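Long-range contacts in phenylalanyl-tRNA synthetase beta chain (Pyrococcus horikoshii, PDB 2CXI), which forms, with the alpha subunit, the enzyme that uses ATP to attach phenylalanine to tRNA(Phe), this chain being the N-terminal part of the beta subunit: residues Y103-I108 with F271-P276; R138-G143 with E241-A246; L287-K292 with D337-V342. One frame throughout, in Å; residues are numbered along the deposited sequence.

Contact 1 of 3, residues Y103-I108 with F271-P276; sequences YGVYAI and FEIETP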
loop_
_atom_site.group_PDB
_atom_site.type_symbol
_atom_site.label_atom_id
_atom_site.label_comp_id
_atom_site.label_asym_id
_atom_site.label_seq_id
_atom_site.Cartn_x
_atom_site.Cartn_y
_atom_site.Cartn_z
ATOM N N TYR A 103 -3.733 -18.799 18.983
ATOM C CA TYR A 103 -4.508 -18.807 17.718
ATOM C C TYR A 103 -5.613 -17.783 17.675
ATOM O O TYR A 103 -6.304 -17.590 18.660
ATOM C CB TYR A 103 -5.101 -20.198 17.415
ATOM C CG TYR A 103 -4.012 -21.229 17.306
ATOM C CD1 TYR A 103 -3.148 -21.234 16.191
ATOM C CD2 TYR A 103 -3.800 -22.174 18.326
ATOM C CE1 TYR A 103 -2.099 -22.177 16.105
ATOM C CE2 TYR A 103 -2.776 -23.116 18.248
ATOM C CZ TYR A 103 -1.929 -23.103 17.135
ATOM O OH TYR A 103 -0.925 -24.034 17.057
ATOM N N GLY A 104 -5.750 -17.140 16.507
ATOM C CA GLY A 104 -6.873 -16.262 16.128
ATOM C C GLY A 104 -7.306 -16.686 14.718
ATOM O O GLY A 104 -6.465 -16.991 13.830
ATOM N N VAL A 105 -8.618 -16.768 14.512
ATOM C CA VAL A 105 -9.191 -16.968 13.181
ATOM C C VAL A 105 -10.313 -15.938 13.079
ATOM O O VAL A 105 -10.860 -15.475 14.111
ATOM C CB VAL A 105 -9.734 -18.419 12.957
ATOM C CG1 VAL A 105 -8.540 -19.440 12.949
ATOM C CG2 VAL A 105 -10.764 -18.801 14.089
ATOM N N TYR A 106 -10.668 -15.597 11.847
ATOM C CA TYR A 106 -11.449 -14.393 11.560
ATOM C C TYR A 106 -12.408 -14.604 10.391
ATOM O O TYR A 106 -12.146 -15.390 9.472
ATOM C CB TYR A 106 -10.497 -13.205 11.244
ATOM C CG TYR A 106 -9.487 -13.041 12.374
ATOM C CD1 TYR A 106 -9.776 -12.236 13.477
ATOM C CD2 TYR A 106 -8.301 -13.767 12.372
ATOM C CE1 TYR A 106 -8.896 -12.146 14.552
ATOM C CE2 TYR A 106 -7.419 -13.693 13.431
ATOM C CZ TYR A 106 -7.734 -12.888 14.517
ATOM O OH TYR A 106 -6.868 -12.866 15.559
ATOM N N ALA A 107 -13.481 -13.830 10.398
ATOM C CA ALA A 107 -14.393 -13.791 9.269
ATOM C C ALA A 107 -15.084 -12.434 9.202
ATOM O O ALA A 107 -15.182 -11.694 10.195
ATOM C CB ALA A 107 -15.415 -14.957 9.355
ATOM N N ILE A 108 -15.559 -12.126 8.007
ATOM C CA ILE A 108 -16.451 -11.010 7.810
ATOM C C ILE A 108 -17.765 -11.570 7.299
ATOM O O ILE A 108 -17.792 -12.424 6.432
ATOM C CB ILE A 108 -15.840 -9.985 6.807
ATOM C CG1 ILE A 108 -14.584 -9.370 7.411
ATOM C CG2 ILE A 108 -16.885 -8.876 6.397
ATOM C CD1 ILE A 108 -13.626 -8.753 6.354
ATOM N N PHE A 271 3.210 -19.574 8.574
ATOM C CA PHE A 271 2.190 -20.065 7.664
ATOM C C PHE A 271 1.090 -19.045 7.567
ATOM O O PHE A 271 0.982 -18.137 8.388
ATOM C CB PHE A 271 1.625 -21.428 8.136
ATOM C CG PHE A 271 0.771 -21.352 9.380
ATOM C CD1 PHE A 271 1.351 -21.434 10.648
ATOM C CD2 PHE A 271 -0.614 -21.214 9.289
ATOM C CE1 PHE A 271 0.563 -21.355 11.787
ATOM C CE2 PHE A 271 -1.402 -21.136 10.448
ATOM C CZ PHE A 271 -0.809 -21.211 11.671
ATOM N N GLU A 272 0.248 -19.234 6.577
ATOM C CA GLU A 272 -0.877 -18.355 6.376
ATOM C C GLU A 272 -2.094 -19.270 6.201
ATOM O O GLU A 272 -1.955 -20.404 5.714
ATOM C CB GLU A 272 -0.575 -17.555 5.116
ATOM C CG GLU A 272 -1.716 -16.737 4.559
ATOM C CD GLU A 272 -1.376 -16.224 3.164
ATOM O OE1 GLU A 272 -0.266 -15.693 2.994
ATOM O OE2 GLU A 272 -2.216 -16.368 2.246
ATOM N N ILE A 273 -3.286 -18.794 6.555
ATOM C CA ILE A 273 -4.514 -19.602 6.343
ATOM C C ILE A 273 -5.683 -18.743 5.964
ATOM O O ILE A 273 -5.792 -17.627 6.429
ATOM C CB ILE A 273 -4.939 -20.416 7.638
ATOM C CG1 ILE A 273 -5.041 -19.478 8.862
ATOM C CG2 ILE A 273 -4.022 -21.611 7.869
ATOM C CD1 ILE A 273 -5.604 -20.092 10.120
ATOM N N GLU A 274 -6.619 -19.289 5.221
ATOM C CA GLU A 274 -7.756 -18.510 4.799
ATOM C C GLU A 274 -8.932 -18.952 5.652
ATOM O O GLU A 274 -9.303 -20.134 5.629
ATOM C CB GLU A 274 -8.047 -18.774 3.326
ATOM C CG GLU A 274 -9.251 -18.007 2.800
ATOM C CD GLU A 274 -9.722 -18.452 1.403
ATOM O OE1 GLU A 274 -9.024 -19.275 0.748
ATOM O OE2 GLU A 274 -10.825 -17.998 0.952
ATOM N N THR A 275 -9.518 -18.041 6.423
ATOM C CA THR A 275 -10.678 -18.440 7.282
ATOM C C THR A 275 -11.943 -17.603 6.974
ATOM O O THR A 275 -11.800 -16.454 6.548
ATOM C CB THR A 275 -10.328 -18.358 8.802
ATOM O OG1 THR A 275 -10.049 -17.017 9.144
ATOM C CG2 THR A 275 -9.023 -19.101 9.152
ATOM N N PRO A 276 -13.171 -18.125 7.171
ATOM C CA PRO A 276 -13.446 -19.520 7.554
ATOM C C PRO A 276 -13.242 -20.476 6.397
ATOM O O PRO A 276 -13.297 -20.087 5.213
ATOM C CB PRO A 276 -14.953 -19.503 7.918
ATOM C CG PRO A 276 -15.534 -18.424 6.938
ATOM C CD PRO A 276 -14.422 -17.367 6.905
#

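Contact 2 of 3, residues R138-G143 with E241-A246; sequences REVAIG and EKVMLA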
loop_
_atom_site.group_PDB
_atom_site.type_symbol
_atom_site.label_atom_id
_atom_site.label_comp_id
_atom_site.label_asym_id
_atom_site.label_seq_id
_atom_site.Cartn_x
_atom_site.Cartn_y
_atom_site.Cartn_z
ATOM N N ARG A 138 -11.450 -19.865 28.049
ATOM C CA ARG A 138 -10.001 -20.173 27.924
ATOM C C ARG A 138 -9.707 -20.834 26.605
ATOM O O ARG A 138 -8.739 -20.480 25.935
ATOM C CB ARG A 138 -9.486 -21.063 29.061
ATOM C CG ARG A 138 -7.985 -21.156 29.023
ATOM C CD ARG A 138 -7.321 -22.119 30.072
ATOM N NE ARG A 138 -6.050 -22.427 29.453
ATOM C CZ ARG A 138 -5.858 -23.419 28.604
ATOM N NH1 ARG A 138 -6.847 -24.268 28.305
ATOM N NH2 ARG A 138 -4.661 -23.542 28.041
ATOM N N GLU A 139 -10.557 -21.799 26.218
ATOM C CA GLU A 139 -10.345 -22.547 24.974
ATOM C C GLU A 139 -10.883 -21.825 23.735
ATOM O O GLU A 139 -10.326 -21.994 22.657
ATOM C CB GLU A 139 -10.907 -23.989 25.075
ATOM C CG GLU A 139 -10.092 -24.810 26.061
ATOM C CD GLU A 139 -10.658 -26.195 26.338
ATOM O OE1 GLU A 139 -10.392 -26.723 27.464
ATOM O OE2 GLU A 139 -11.329 -26.803 25.437
ATOM N N VAL A 140 -11.972 -21.065 23.904
ATOM C CA VAL A 140 -12.612 -20.331 22.802
ATOM C C VAL A 140 -13.224 -19.065 23.359
ATOM O O VAL A 140 -14.080 -19.121 24.279
ATOM C CB VAL A 140 -13.757 -21.150 22.093
ATOM C CG1 VAL A 140 -14.452 -20.265 21.013
ATOM C CG2 VAL A 140 -13.232 -22.388 21.448
ATOM N N ALA A 141 -12.777 -17.918 22.833
ATOM C CA ALA A 141 -13.396 -16.615 23.144
ATOM C C ALA A 141 -13.762 -15.955 21.812
ATOM O O ALA A 141 -12.978 -16.026 20.859
ATOM C CB ALA A 141 -12.411 -15.723 23.959
ATOM N N ILE A 142 -14.955 -15.383 21.728
ATOM C CA ILE A 142 -15.457 -14.843 20.463
ATOM C C ILE A 142 -15.679 -13.373 20.640
ATOM O O ILE A 142 -16.383 -12.935 21.571
ATOM C CB ILE A 142 -16.796 -15.540 20.020
ATOM C CG1 ILE A 142 -16.548 -17.040 19.813
ATOM C CG2 ILE A 142 -17.433 -14.845 18.735
ATOM C CD1 ILE A 142 -17.863 -17.917 19.900
ATOM N N GLY A 143 -15.108 -12.609 19.724
ATOM C CA GLY A 143 -15.445 -11.175 19.607
ATOM C C GLY A 143 -16.240 -10.880 18.320
ATOM O O GLY A 143 -16.019 -11.520 17.257
ATOM N N GLU A 241 -8.201 -26.144 15.610
ATOM C CA GLU A 241 -9.429 -26.847 15.233
ATOM C C GLU A 241 -10.607 -26.338 16.018
ATOM O O GLU A 241 -11.718 -26.240 15.456
ATOM C CB GLU A 241 -9.309 -28.374 15.481
ATOM C CG GLU A 241 -10.531 -29.217 15.084
ATOM C CD GLU A 241 -11.665 -29.292 16.125
ATOM O OE1 GLU A 241 -11.403 -29.230 17.351
ATOM O OE2 GLU A 241 -12.858 -29.429 15.700
ATOM N N LYS A 242 -10.392 -26.063 17.310
ATOM C CA LYS A 242 -11.493 -25.623 18.170
ATOM C C LYS A 242 -12.002 -24.198 17.838
ATOM O O LYS A 242 -13.225 -23.961 17.781
ATOM C CB LYS A 242 -11.140 -25.735 19.656
ATOM C CG LYS A 242 -11.290 -27.170 20.221
ATOM C CD LYS A 242 -11.249 -27.158 21.756
ATOM C CE LYS A 242 -12.366 -26.302 22.302
ATOM N NZ LYS A 242 -13.504 -27.175 22.678
ATOM N N VAL A 243 -11.075 -23.281 17.594
ATOM C CA VAL A 243 -11.456 -21.898 17.211
ATOM C C VAL A 243 -12.108 -21.861 15.831
ATOM O O VAL A 243 -13.006 -21.042 15.580
ATOM C CB VAL A 243 -10.312 -20.910 17.390
ATOM C CG1 VAL A 243 -9.909 -20.845 18.915
ATOM C CG2 VAL A 243 -9.078 -21.270 16.501
HETATM N N MSE A 244 -11.698 -22.769 14.943
HETATM C CA MSE A 244 -12.327 -22.854 13.617
HETATM C C MSE A 244 -13.748 -23.399 13.665
HETATM O O MSE A 244 -14.609 -22.922 12.970
HETATM C CB MSE A 244 -11.472 -23.700 12.691
HETATM C CG MSE A 244 -10.152 -23.030 12.408
HETATM SE SE MSE A 244 -10.319 -21.872 10.868
HETATM C CE MSE A 244 -10.141 -23.278 9.430
ATOM N N LEU A 245 -13.970 -24.411 14.488
ATOM C CA LEU A 245 -15.336 -24.925 14.701
ATOM C C LEU A 245 -16.256 -23.801 15.159
ATOM O O LEU A 245 -17.313 -23.585 14.564
ATOM C CB LEU A 245 -15.327 -26.080 15.716
ATOM C CG LEU A 245 -16.616 -26.907 15.833
ATOM C CD1 LEU A 245 -17.711 -26.160 16.666
ATOM C CD2 LEU A 245 -17.097 -27.383 14.456
ATOM N N ALA A 246 -15.823 -23.074 16.198
ATOM C CA ALA A 246 -16.605 -21.989 16.782
ATOM C C ALA A 246 -16.878 -20.870 15.730
ATOM O O ALA A 246 -18.005 -20.341 15.585
ATOM C CB ALA A 246 -15.845 -21.425 17.967
#

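Contact 3 of 3, residues L287-K292 with D337-V342; sequences LDYIRK and DILEDV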
loop_
_atom_site.group_PDB
_atom_site.type_symbol
_atom_site.label_atom_id
_atom_site.label_comp_id
_atom_site.label_asym_id
_atom_site.label_seq_id
_atom_site.Cartn_x
_atom_site.Cartn_y
_atom_site.Cartn_z
ATOM N N LEU A 287 -23.638 -49.328 4.535
ATOM C CA LEU A 287 -25.071 -49.272 4.873
ATOM C C LEU A 287 -25.572 -50.514 5.624
ATOM O O LEU A 287 -26.533 -50.452 6.393
ATOM C CB LEU A 287 -25.913 -49.011 3.639
ATOM C CG LEU A 287 -25.618 -47.618 3.055
ATOM C CD1 LEU A 287 -26.117 -47.523 1.653
ATOM C CD2 LEU A 287 -26.221 -46.517 3.903
ATOM N N ASP A 288 -24.899 -51.642 5.425
ATOM C CA ASP A 288 -25.302 -52.834 6.170
ATOM C C ASP A 288 -24.920 -52.729 7.662
ATOM O O ASP A 288 -25.583 -53.325 8.491
ATOM C CB ASP A 288 -24.840 -54.124 5.495
ATOM C CG ASP A 288 -25.725 -55.317 5.862
ATOM O OD1 ASP A 288 -26.929 -55.382 5.479
ATOM O OD2 ASP A 288 -25.289 -56.220 6.573
ATOM N N TYR A 289 -23.900 -51.926 7.999
ATOM C CA TYR A 289 -23.603 -51.619 9.400
ATOM C C TYR A 289 -24.812 -50.926 10.044
ATOM O O TYR A 289 -25.239 -51.287 11.138
ATOM C CB TYR A 289 -22.358 -50.756 9.543
ATOM C CG TYR A 289 -22.128 -50.209 10.945
ATOM C CD1 TYR A 289 -22.675 -48.978 11.358
ATOM C CD2 TYR A 289 -21.310 -50.898 11.839
ATOM C CE1 TYR A 289 -22.442 -48.494 12.659
ATOM C CE2 TYR A 289 -21.073 -50.423 13.126
ATOM C CZ TYR A 289 -21.632 -49.226 13.523
ATOM O OH TYR A 289 -21.352 -48.791 14.792
ATOM N N ILE A 290 -25.376 -49.955 9.333
ATOM C CA ILE A 290 -26.544 -49.242 9.809
ATOM C C ILE A 290 -27.752 -50.175 10.042
ATOM O O ILE A 290 -28.423 -50.113 11.105
ATOM C CB ILE A 290 -26.900 -48.080 8.821
ATOM C CG1 ILE A 290 -25.735 -47.078 8.693
ATOM C CG2 ILE A 290 -28.190 -47.378 9.250
ATOM C CD1 ILE A 290 -25.483 -46.286 9.933
ATOM N N ARG A 291 -28.058 -51.009 9.039
ATOM C CA ARG A 291 -29.121 -52.023 9.191
ATOM C C ARG A 291 -28.860 -52.973 10.362
ATOM O O ARG A 291 -29.710 -53.118 11.233
ATOM C CB ARG A 291 -29.279 -52.837 7.902
ATOM C CG ARG A 291 -30.234 -52.203 6.943
ATOM C CD ARG A 291 -30.474 -53.016 5.653
ATOM N NE ARG A 291 -29.269 -53.087 4.840
ATOM C CZ ARG A 291 -28.928 -52.208 3.929
ATOM N NH1 ARG A 291 -29.711 -51.174 3.681
ATOM N NH2 ARG A 291 -27.801 -52.385 3.246
ATOM N N LYS A 292 -27.682 -53.589 10.391
ATOM C CA LYS A 292 -27.377 -54.624 11.369
ATOM C C LYS A 292 -27.380 -54.107 12.811
ATOM O O LYS A 292 -27.851 -54.783 13.729
ATOM C CB LYS A 292 -26.046 -55.302 11.020
ATOM C CG LYS A 292 -26.145 -56.293 9.847
ATOM C CD LYS A 292 -27.114 -57.474 10.181
ATOM C CE LYS A 292 -27.925 -57.943 8.983
ATOM N NZ LYS A 292 -27.077 -58.233 7.793
ATOM N N ASP A 337 -21.765 -42.915 15.307
ATOM C CA ASP A 337 -22.293 -41.531 15.224
ATOM C C ASP A 337 -23.233 -41.354 14.010
ATOM O O ASP A 337 -24.222 -40.640 14.115
ATOM C CB ASP A 337 -21.176 -40.465 15.188
ATOM C CG ASP A 337 -20.236 -40.548 16.363
ATOM O OD1 ASP A 337 -20.705 -40.767 17.497
ATOM O OD2 ASP A 337 -18.999 -40.407 16.250
ATOM N N ILE A 338 -22.892 -41.980 12.867
ATOM C CA ILE A 338 -23.794 -42.004 11.721
ATOM C C ILE A 338 -25.068 -42.755 12.094
ATOM O O ILE A 338 -26.180 -42.324 11.768
ATOM C CB ILE A 338 -23.138 -42.653 10.483
ATOM C CG1 ILE A 338 -21.715 -42.073 10.238
ATOM C CG2 ILE A 338 -24.033 -42.460 9.261
ATOM C CD1 ILE A 338 -21.671 -40.462 10.142
ATOM N N LEU A 339 -24.881 -43.893 12.777
ATOM C CA LEU A 339 -26.025 -44.709 13.212
ATOM C C LEU A 339 -26.978 -43.916 14.099
ATOM O O LEU A 339 -28.210 -44.004 13.958
ATOM C CB LEU A 339 -25.524 -45.977 13.955
ATOM C CG LEU A 339 -26.594 -46.834 14.687
ATOM C CD1 LEU A 339 -27.681 -47.331 13.737
ATOM C CD2 LEU A 339 -25.871 -48.018 15.420
ATOM N N GLU A 340 -26.415 -43.142 15.019
ATOM C CA GLU A 340 -27.244 -42.296 15.900
ATOM C C GLU A 340 -28.102 -41.320 15.107
ATOM O O GLU A 340 -29.278 -41.135 15.391
ATOM C CB GLU A 340 -26.361 -41.521 16.898
ATOM C CG GLU A 340 -27.091 -40.994 18.126
ATOM C CD GLU A 340 -27.600 -42.129 19.022
ATOM O OE1 GLU A 340 -27.051 -43.255 18.970
ATOM O OE2 GLU A 340 -28.542 -41.906 19.804
ATOM N N ASP A 341 -27.523 -40.698 14.085
ATOM C CA ASP A 341 -28.294 -39.700 13.305
ATOM C C ASP A 341 -29.418 -40.363 12.510
ATOM O O ASP A 341 -30.485 -39.789 12.336
ATOM C CB ASP A 341 -27.378 -38.905 12.356
ATOM C CG ASP A 341 -26.564 -37.834 13.073
ATOM O OD1 ASP A 341 -26.879 -37.522 14.240
ATOM O OD2 ASP A 341 -25.614 -37.236 12.516
ATOM N N VAL A 342 -29.162 -41.562 11.992
ATOM C CA VAL A 342 -30.235 -42.373 11.335
ATOM C C VAL A 342 -31.401 -42.650 12.301
ATOM O O VAL A 342 -32.594 -42.512 11.923
ATOM C CB VAL A 342 -29.667 -43.695 10.734
ATOM C CG1 VAL A 342 -30.803 -44.602 10.177
ATOM C CG2 VAL A 342 -28.685 -43.384 9.600
#

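Contact 1 of 3, residues Y103-I108 with F271-P276
Thr275 and Tyr106 hold together two strands at a branch of the mixed beta sheet that runs through the B3/4 (editing) domain. Strands 103-110 and 272-275 both pair antiparallel with strand 260-267, yet against each other they run in broadly the same direction and diverge by 40°. Across this splay a side chain makes the bond: Thr275 OG1 donates to Tyr106 O at 2.7 Å, reaching a lone pair in the carbonyl plane with a C=O...donor angle of 130°. The hydroxyl gets there by taking the crowded position between its own backbone N and carbonyl carbon (chi1 64°), which leaves CG2 beside the backbone N and turned to Val105. The Val105 and Thr275 side chains cross at about a right angle, with CG1 of Val105 3.8 Å from CG2 of Thr275. The same Val105 CG1 also touches the tip of Ile273, at 4.1 Å from its CD1, and here the two side chains meet obliquely. One methyl of Val105 thus lies against both branched residues of the short strand. Helix 240-255 covers this apolar group, with Leu240 on Val105 and Met244 on Thr275, while the Tyr106 ring packs on Val264 and Val266 of strand 260-267. Tyr106 O and Thr275 O stand only 3.1 Å apart; both are acceptors and do not bond each other. Next along, the peptide bond before Pro276 is cis, and the proline ring sets its CD 3.6 Å from Ala107 CB.

Contact 2 of 3, residues R138-G143 with E241-A246
Strand 140-143 and helix 241-246 cross at 40° with their axes 8.8 Å apart, and Val140 and Val243 have the nearest CA atoms. This is helix-on-sheet packing within the B3/4 domain: helix 240-255 lies against the mixed beta sheet, and helix 116-133 adds Phe133 and Ile129 to the same apolar layer. Val140 divides its two methyls over one turn of the helix. CG1, anti to the backbone N (chi1 176°), presses on Ala246 CB at 3.5 Å, and CG2 lies over the Lys242 carbonyl and the end of the lysine chain. Ile142 CD1 reaches the same Ala246 methyl more loosely.

Beside Val140, Glu139 and Lys242 cross obliquely. The glutamate is extended beyond CG, whereas the lysine bends at chi3 (60°), which places CE 3.3 Å from Glu139 OE2, and again at chi4, which places NZ. NZ is 3.5 Å from the same Glu139 OE2, a salt bridge; it also donates a hydrogen bond to Phe133 O and makes a cation-pi contact with the Phe133 ring. An alanine at Lys242 would probably leave the Glu139 carboxylate without its charged mate and Phe133 O without this donor. Beside this pair, Val243 CG1 packs 3.9 Å from Glu139 O.

Contact 3 of 3, residues L287-K292 with D337-V342
Asp341 OD2, gripped by Arg329 NH2 in a salt bridge and by Tyr312 OH in a hydrogen bond, fastens one side of the helix whose Leu339 and Val342 pack on Ile290. Helices 287-292 and 337-342 cross at -60°, and Ile290 is the main wedge between them. Its chi2 of -68° swings CD1 onto the backbone of the other helix, 3.7 Å from Leu339 CA, where it also meets Ile338 CG2. The second branch, Ile290 CG2, sits against both methyls of Val342, 3.9 Å from CG1 and 4.0 Å from CG2. Leu339 answers by laying CD1 3.9 Å from Ile290 O. Tyr289 comes in at about a right angle to Leu339, its CE1 4.2 Å from Leu339 CB. Within helix 287-292, Asp288 bridges two basic residues: OD2 takes Lys292 NZ on its syn lone pair at 3.0 Å, and OD1 takes a weak bond from Arg291 NE. Asp337, Glu340 and Asp341 are predicted to bind magnesium with the alpha subunit, and lie on the helix that packs here on helix 287-294, within the B5 domain.

From the N terminus, the chain enters contact 1 at residues 103-108 and leaves it only at 271-276. Inside that long excursion, contact 2 opens at 138-143 and closes at 241-246, so it is wholly enclosed by contact 1 along the sequence. The two also meet in space, Val105 CG2 of contact 1 lying 3.5 Å from Val243 O of contact 2. Contact 1 joins two strands of the sheet, and contact 2 packs helix 240-255 on strand 140-146 of the same sheet. Contact 3 begins after both have closed, joining helices 287-294 and 335-346 in the B5 domain. Its centre lies about 35 Å from that of contact 1 and about 31 Å from that of contact 2, and it touches neither.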